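PDB 6XSO: cellulase from Uncultured bacterium, which probably hydrolyses internal beta-1,4 linkages in cellulose and related plant polysaccharides such as xylan, as a broad-specificity endoglucanase of glycoside hydrolase family 5, subfamily 4. Local coordinates for residues I264-A275 / P303-V314. Sequence-based numbering, arbitrary orientation.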
ATOM      1  N   ILE A 264      -8.255 -11.654   4.144  1.00 22.11           N
ATOM      2  CA  ILE A 264      -8.411 -10.528   3.229  1.00 23.05           C
ATOM      3  C   ILE A 264      -8.543  -9.232   4.026  1.00 20.40           C
ATOM      4  O   ILE A 264      -9.216  -9.185   5.063  1.00 21.77           O
ATOM      5  CB  ILE A 264      -9.626 -10.762   2.304  1.00 25.74           C
ATOM      6  CG1 ILE A 264      -9.671  -9.713   1.197  1.00 26.86           C
ATOM      7  CG2 ILE A 264     -10.943 -10.734   3.100  1.00 27.10           C
ATOM      8  CD1 ILE A 264      -8.533  -9.815   0.232  1.00 30.23           C
ATOM      9  N   ALA A 265      -7.881  -8.186   3.534  1.00 21.75           N
ATOM     10  CA  ALA A 265      -7.976  -6.850   4.091  1.00 20.70           C
ATOM     11  C   ALA A 265      -8.193  -5.853   2.962  1.00 22.52           C
ATOM     12  O   ALA A 265      -7.889  -6.129   1.797  1.00 21.20           O
ATOM     13  CB  ALA A 265      -6.699  -6.470   4.842  1.00 20.53           C
ATOM     14  N   VAL A 266      -8.732  -4.682   3.315  1.00 20.17           N
ATOM     15  CA  VAL A 266      -8.965  -3.594   2.367  1.00 18.75           C
ATOM     16  C   VAL A 266      -8.033  -2.446   2.712  1.00 19.31           C
ATOM     17  O   VAL A 266      -7.839  -2.121   3.891  1.00 20.43           O
ATOM     18  CB  VAL A 266     -10.437  -3.138   2.374  1.00 20.03           C
ATOM     19  CG1 VAL A 266     -10.644  -1.825   1.591  1.00 22.17           C
ATOM     20  CG2 VAL A 266     -11.319  -4.252   1.815  1.00 21.67           C
ATOM     21  N   GLN A 267      -7.463  -1.822   1.685  1.00 18.48           N
ATOM     22  CA  GLN A 267      -6.539  -0.716   1.892  1.00 17.21           C
ATOM     23  C   GLN A 267      -7.010   0.564   1.216  1.00 18.88           C
ATOM     24  O   GLN A 267      -7.493   0.555   0.078  1.00 19.40           O
ATOM     25  CB  GLN A 267      -5.113  -1.079   1.402  1.00 18.75           C
ATOM     26  CG  GLN A 267      -4.165   0.129   1.317  1.00 19.43           C
ATOM     27  CD  GLN A 267      -2.726  -0.193   0.938  1.00 18.91           C
ATOM     28  OE1 GLN A 267      -1.941   0.714   0.686  1.00 19.13           O
ATOM     29  NE2 GLN A 267      -2.374  -1.470   0.925  1.00 20.16           N
ATOM     30  N   VAL A 268      -6.834   1.665   1.952  1.00 17.04           N
ATOM     31  CA  VAL A 268      -7.019   3.020   1.476  1.00 17.85           C
ATOM     32  C   VAL A 268      -5.786   3.826   1.876  1.00 16.31           C
ATOM     33  O   VAL A 268      -4.969   3.389   2.690  1.00 18.47           O
ATOM     34  CB  VAL A 268      -8.272   3.665   2.078  1.00 19.47           C
ATOM     35  CG1 VAL A 268      -9.507   2.807   1.796  1.00 18.35           C
ATOM     36  CG2 VAL A 268      -8.107   3.880   3.591  1.00 20.18           C
ATOM     37  N   HIS A 269      -5.663   5.013   1.278  1.00 18.04           N
ATOM     38  CA  HIS A 269      -4.627   5.978   1.644  1.00 19.08           C
ATOM     39  C   HIS A 269      -5.299   7.231   2.185  1.00 16.93           C
ATOM     40  O   HIS A 269      -6.476   7.487   1.919  1.00 19.11           O
ATOM     41  CB  HIS A 269      -3.765   6.320   0.430  1.00 18.73           C
ATOM     42  CG  HIS A 269      -3.044   5.132  -0.129  1.00 17.66           C
ATOM     43  ND1 HIS A 269      -2.463   5.124  -1.379  1.00 18.16           N
ATOM     44  CD2 HIS A 269      -2.825   3.906   0.397  1.00 18.09           C
ATOM     45  CE1 HIS A 269      -1.911   3.942  -1.598  1.00 17.81           C
ATOM     46  NE2 HIS A 269      -2.143   3.176  -0.548  1.00 18.13           N
ATOM     47  N   ALA A 270      -4.560   7.999   2.994  1.00 16.93           N
ATOM     48  CA  ALA A 270      -5.140   9.206   3.582  1.00 18.18           C
ATOM     49  C   ALA A 270      -4.074  10.273   3.768  1.00 18.08           C
ATOM     50  O   ALA A 270      -3.093  10.062   4.494  1.00 18.51           O
ATOM     51  CB  ALA A 270      -5.768   8.894   4.941  1.00 18.41           C
ATOM     52  N   TYR A 271      -4.315  11.443   3.172  1.00 19.56           N
ATOM     53  CA  TYR A 271      -3.448  12.608   3.336  1.00 20.09           C
ATOM     54  C   TYR A 271      -4.319  13.800   3.707  1.00 20.74           C
ATOM     55  O   TYR A 271      -4.548  14.703   2.896  1.00 22.24           O
ATOM     56  CB  TYR A 271      -2.665  12.863   2.056  1.00 20.28           C
ATOM     57  CG  TYR A 271      -1.652  11.784   1.727  1.00 18.73           C
ATOM     58  CD1 TYR A 271      -0.336  11.909   2.113  1.00 18.72           C
ATOM     59  CD2 TYR A 271      -2.001  10.665   0.984  1.00 21.73           C
ATOM     60  CE1 TYR A 271       0.608  10.946   1.778  1.00 19.99           C
ATOM     61  CE2 TYR A 271      -1.078   9.701   0.652  1.00 19.85           C
ATOM     62  CZ  TYR A 271       0.232   9.846   1.033  1.00 19.09           C
ATOM     63  OH  TYR A 271       1.193   8.923   0.690  1.00 20.48           O
ATOM     64  N   PRO A 272      -4.830  13.823   4.933  1.00 22.01           N
ATOM     65  CA  PRO A 272      -5.789  14.866   5.312  1.00 22.73           C
ATOM     66  C   PRO A 272      -5.160  16.249   5.313  1.00 23.59           C
ATOM     67  O   PRO A 272      -3.974  16.420   5.597  1.00 21.98           O
ATOM     68  CB  PRO A 272      -6.198  14.477   6.738  1.00 25.07           C
ATOM     69  CG  PRO A 272      -5.799  13.060   6.904  1.00 22.16           C
ATOM     70  CD  PRO A 272      -4.643  12.808   5.979  1.00 21.20           C
ATOM     71  N   THR A 273      -5.999  17.251   5.086  1.00 22.81           N
ATOM     72  CA  THR A 273      -5.566  18.635   5.191  1.00 22.23           C
ATOM     73  C   THR A 273      -5.645  19.084   6.647  1.00 24.43           C
ATOM     74  O   THR A 273      -6.694  18.958   7.289  1.00 25.71           O
ATOM     75  CB  THR A 273      -6.452  19.518   4.319  1.00 25.37           C
ATOM     76  OG1 THR A 273      -6.372  19.108   2.944  1.00 27.76           O
ATOM     77  CG2 THR A 273      -6.000  20.953   4.404  1.00 25.61           C
ATOM     78  N   ILE A 274      -4.531  19.590   7.172  1.00 22.24           N
ATOM     79  CA  ILE A 274      -4.518  20.179   8.506  1.00 23.41           C
ATOM     80  C   ILE A 274      -4.261  21.677   8.476  1.00 25.10           C
ATOM     81  O   ILE A 274      -4.654  22.373   9.422  1.00 25.52           O
ATOM     82  CB  ILE A 274      -3.532  19.469   9.457  1.00 23.68           C
ATOM     83  CG1 ILE A 274      -2.079  19.673   9.030  1.00 22.62           C
ATOM     84  CG2 ILE A 274      -3.878  17.986   9.562  1.00 24.94           C
ATOM     85  CD1 ILE A 274      -1.048  19.209  10.100  1.00 24.75           C
ATOM     86  N   ALA A 275      -3.651  22.203   7.423  1.00 22.89           N
ATOM     87  CA  ALA A 275      -3.403  23.636   7.359  1.00 24.20           C
ATOM     88  C   ALA A 275      -4.711  24.415   7.335  1.00 28.24           C
ATOM     89  O   ALA A 275      -5.644  24.076   6.602  1.00 29.26           O
ATOM     90  CB  ALA A 275      -2.567  23.947   6.119  1.00 28.34           C
ATOM     91  N   PRO A 303     -10.912  -6.202   7.872  1.00 20.03           N
ATOM     92  CA  PRO A 303      -9.950  -5.257   8.452  1.00 20.75           C
ATOM     93  C   PRO A 303      -9.406  -4.304   7.399  1.00 21.41           C
ATOM     94  O   PRO A 303      -9.400  -4.598   6.199  1.00 20.29           O
ATOM     95  CB  PRO A 303      -8.857  -6.170   9.021  1.00 21.22           C
ATOM     96  CG  PRO A 303      -8.910  -7.407   8.102  1.00 20.58           C
ATOM     97  CD  PRO A 303     -10.357  -7.566   7.742  1.00 21.94           C
ATOM     98  N   VAL A 304      -8.977  -3.137   7.861  1.00 20.86           N
ATOM     99  CA  VAL A 304      -8.527  -2.073   6.975  1.00 19.93           C
ATOM    100  C   VAL A 304      -7.100  -1.672   7.303  1.00 17.30           C
ATOM    101  O   VAL A 304      -6.705  -1.570   8.476  1.00 18.75           O
ATOM    102  CB  VAL A 304      -9.474  -0.861   7.041  1.00 18.24           C
ATOM    103  CG1 VAL A 304      -8.943   0.325   6.228  1.00 19.91           C
ATOM    104  CG2 VAL A 304     -10.855  -1.262   6.572  1.00 21.04           C
ATOM    105  N   ILE A 305      -6.340  -1.411   6.248  1.00 19.70           N
ATOM    106  CA  ILE A 305      -4.997  -0.856   6.325  1.00 18.11           C
ATOM    107  C   ILE A 305      -5.017   0.511   5.660  1.00 18.71           C
ATOM    108  O   ILE A 305      -5.441   0.638   4.504  1.00 19.07           O
ATOM    109  CB  ILE A 305      -3.965  -1.771   5.630  1.00 17.20           C
ATOM    110  CG1 ILE A 305      -3.904  -3.135   6.311  1.00 20.48           C
ATOM    111  CG2 ILE A 305      -2.599  -1.054   5.526  1.00 19.46           C
ATOM    112  CD1 ILE A 305      -3.189  -4.213   5.469  1.00 21.80           C
ATOM    113  N   ILE A 306      -4.554   1.531   6.379  1.00 18.56           N
ATOM    114  CA  ILE A 306      -4.277   2.847   5.784  1.00 18.37           C
ATOM    115  C   ILE A 306      -2.812   2.761   5.359  1.00 19.46           C
ATOM    116  O   ILE A 306      -1.873   2.964   6.148  1.00 19.49           O
ATOM    117  CB  ILE A 306      -4.595   3.992   6.746  1.00 17.27           C
ATOM    118  CG1 ILE A 306      -6.083   3.964   7.115  1.00 18.02           C
ATOM    119  CG2 ILE A 306      -4.194   5.324   6.130  1.00 19.47           C
ATOM    120  CD1 ILE A 306      -6.440   4.992   8.206  1.00 19.70           C
ATOM    121  N   GLY A 307      -2.605   2.355   4.100  1.00 17.35           N
ATOM    122  CA  GLY A 307      -1.286   1.947   3.654  1.00 17.56           C
ATOM    123  C   GLY A 307      -0.365   3.072   3.291  1.00 17.86           C
ATOM    124  O   GLY A 307       0.818   2.822   3.044  1.00 17.68           O
ATOM    125  N   GLU A 308      -0.891   4.290   3.198  1.00 17.30           N
ATOM    126  CA  GLU A 308      -0.073   5.485   3.119  1.00 16.98           C
ATOM    127  C   GLU A 308      -0.806   6.578   3.865  1.00 17.07           C
ATOM    128  O   GLU A 308      -2.017   6.733   3.700  1.00 17.81           O
ATOM    129  CB  GLU A 308       0.106   6.015   1.688  1.00 17.63           C
ATOM    130  CG  GLU A 308       0.751   5.044   0.722  1.00 17.15           C
ATOM    131  CD  GLU A 308       0.885   5.591  -0.679  1.00 17.90           C
ATOM    132  OE1 GLU A 308       0.708   6.822  -0.882  1.00 19.15           O
ATOM    133  OE2 GLU A 308       1.220   4.780  -1.578  1.00 19.51           O
ATOM    134  N   TRP A 309      -0.070   7.334   4.684  1.00 17.50           N
ATOM    135  CA  TRP A 309      -0.615   8.567   5.229  1.00 18.55           C
ATOM    136  C   TRP A 309       0.498   9.559   5.525  1.00 19.34           C
ATOM    137  O   TRP A 309       1.673   9.203   5.654  1.00 18.89           O
ATOM    138  CB  TRP A 309      -1.439   8.334   6.496  1.00 18.28           C
ATOM    139  CG  TRP A 309      -0.605   7.889   7.698  1.00 17.05           C
ATOM    140  CD1 TRP A 309       0.002   6.671   7.862  1.00 19.02           C
ATOM    141  CD2 TRP A 309      -0.305   8.646   8.881  1.00 17.91           C
ATOM    142  NE1 TRP A 309       0.664   6.626   9.072  1.00 17.92           N
ATOM    143  CE2 TRP A 309       0.488   7.819   9.712  1.00 18.06           C
ATOM    144  CE3 TRP A 309      -0.621   9.934   9.313  1.00 19.73           C
ATOM    145  CZ2 TRP A 309       0.953   8.237  10.949  1.00 18.08           C
ATOM    146  CZ3 TRP A 309      -0.165  10.345  10.560  1.00 18.73           C
ATOM    147  CH2 TRP A 309       0.614   9.498  11.355  1.00 20.05           C
ATOM    148  N   SER A 310       0.077  10.821   5.615  1.00 19.59           N
ATOM    149  CA  SER A 310       0.837  11.990   6.049  1.00 19.38           C
ATOM    150  C   SER A 310      -0.218  13.099   6.013  1.00 20.41           C
ATOM    151  O   SER A 310      -1.416  12.815   6.145  1.00 22.39           O
ATOM    152  CB  SER A 310       2.057  12.261   5.193  1.00 19.85           C
ATOM    153  OG  SER A 310       2.772  13.366   5.753  1.00 20.60           O
ATOM    154  N   THR A 311       0.180  14.351   5.829  1.00 21.35           N
ATOM    155  CA  THR A 311      -0.787  15.421   5.633  1.00 20.71           C
ATOM    156  C   THR A 311      -0.802  15.819   4.167  1.00 22.09           C
ATOM    157  O   THR A 311       0.027  15.379   3.368  1.00 22.56           O
ATOM    158  CB  THR A 311      -0.469  16.652   6.480  1.00 21.70           C
ATOM    159  OG1 THR A 311       0.757  17.225   6.007  1.00 26.40           O
ATOM    160  CG2 THR A 311      -0.362  16.280   7.936  1.00 22.62           C
ATOM    161  N   SER A 312      -1.744  16.698   3.823  1.00 23.23           N
ATOM    162  CA  SER A 312      -1.938  17.072   2.430  1.00 22.24           C
ATOM    163  C   SER A 312      -0.742  17.806   1.847  1.00 25.89           C
ATOM    164  O   SER A 312      -0.596  17.848   0.624  1.00 25.73           O
ATOM    165  CB  SER A 312      -3.178  17.956   2.308  1.00 23.32           C
ATOM    166  OG  SER A 312      -2.975  19.196   2.973  1.00 24.93           O
ATOM    167  N   ASN A 313       0.122  18.375   2.682  1.00 24.74           N
ATOM    168  CA  ASN A 313       1.286  19.106   2.204  1.00 22.84           C
ATOM    169  C   ASN A 313       2.565  18.269   2.217  1.00 23.78           C
ATOM    170  O   ASN A 313       3.658  18.824   2.092  1.00 24.99           O
ATOM    171  CB  ASN A 313       1.457  20.388   3.021  1.00 23.61           C
ATOM    172  CG  ASN A 313       0.394  21.433   2.701  1.00 25.66           C
ATOM    173  OD1 ASN A 313      -0.027  21.602   1.548  1.00 27.77           O
ATOM    174  ND2 ASN A 313      -0.051  22.145   3.729  1.00 26.32           N
ATOM    175  N   VAL A 314       2.444  16.946   2.317  1.00 23.35           N
ATOM    176  CA  VAL A 314       3.616  16.071   2.343  1.00 24.96           C
ATOM    177  C   VAL A 314       4.568  16.355   1.182  1.00 26.04           C
ATOM    178  O   VAL A 314       5.793  16.312   1.345  1.00 30.84           O
ATOM    179  CB  VAL A 314       3.172  14.591   2.383  1.00 28.60           C
ATOM    180  CG1 VAL A 314       2.422  14.188   1.122  1.00 30.08           C
ATOM    181  CG2 VAL A 314       4.378  13.684   2.641  1.00 31.75           C
TER
HETATM  182  O   HOH W   1      -2.342  20.236   5.493  1.00 24.74           O
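H269 and E308 stack at the C-terminal ends of two neighbouring parallel strands of a TIM barrel. Strands 264-270 and 304-309 are joined by helix 279-298 as a beta-alpha-beta unit. Their tight part is regular. V266 N to P303 O (3.0 Å), I305 N to V266 O, V268 N to I305 O and G307 N to V268 O zip the backbones together. V268 and I306 point to the helix-covered face, where I306 also meets M290.

H269 and E308 lie on the other face, with Q267. E308 CG sits over the centre of the imidazole, 3.6 Å from its centroid, and the carboxylate is only 16° from the ring plane. H269 NE2 donates to Q267 OE1 (2.8 Å), which lies in the ring plane, while ND1 bonds E175. The ring is thus fixed at two edge nitrogens and on one face. Replacing H269 by an alanine is likely to leave Q267 OE1 and E175 without their imidazole partner and E308 CG without the ring face it packs on. In GH5 enzymes a glutamate at the end of this strand is the nucleophile; the position of E308 is consistent with that role. R80 forms a salt bridge with E308 OE2.

Beyond A270 the pairing loosens. S310 N to A270 O is a weak bond of 3.4 Å, and S310 O is buried without a partner. S312 N reaches P272 O from above the carbonyl plane. At the more open end, a water links I274 N and S312 OG. With CG anti to the carbonyl carbon (chi1 -67°), the ring of Y271 is carried back to the side of E308. There its OH donates to E308 OE1 at 2.7 Å, on the anti side and 26° out of the carboxylate plane.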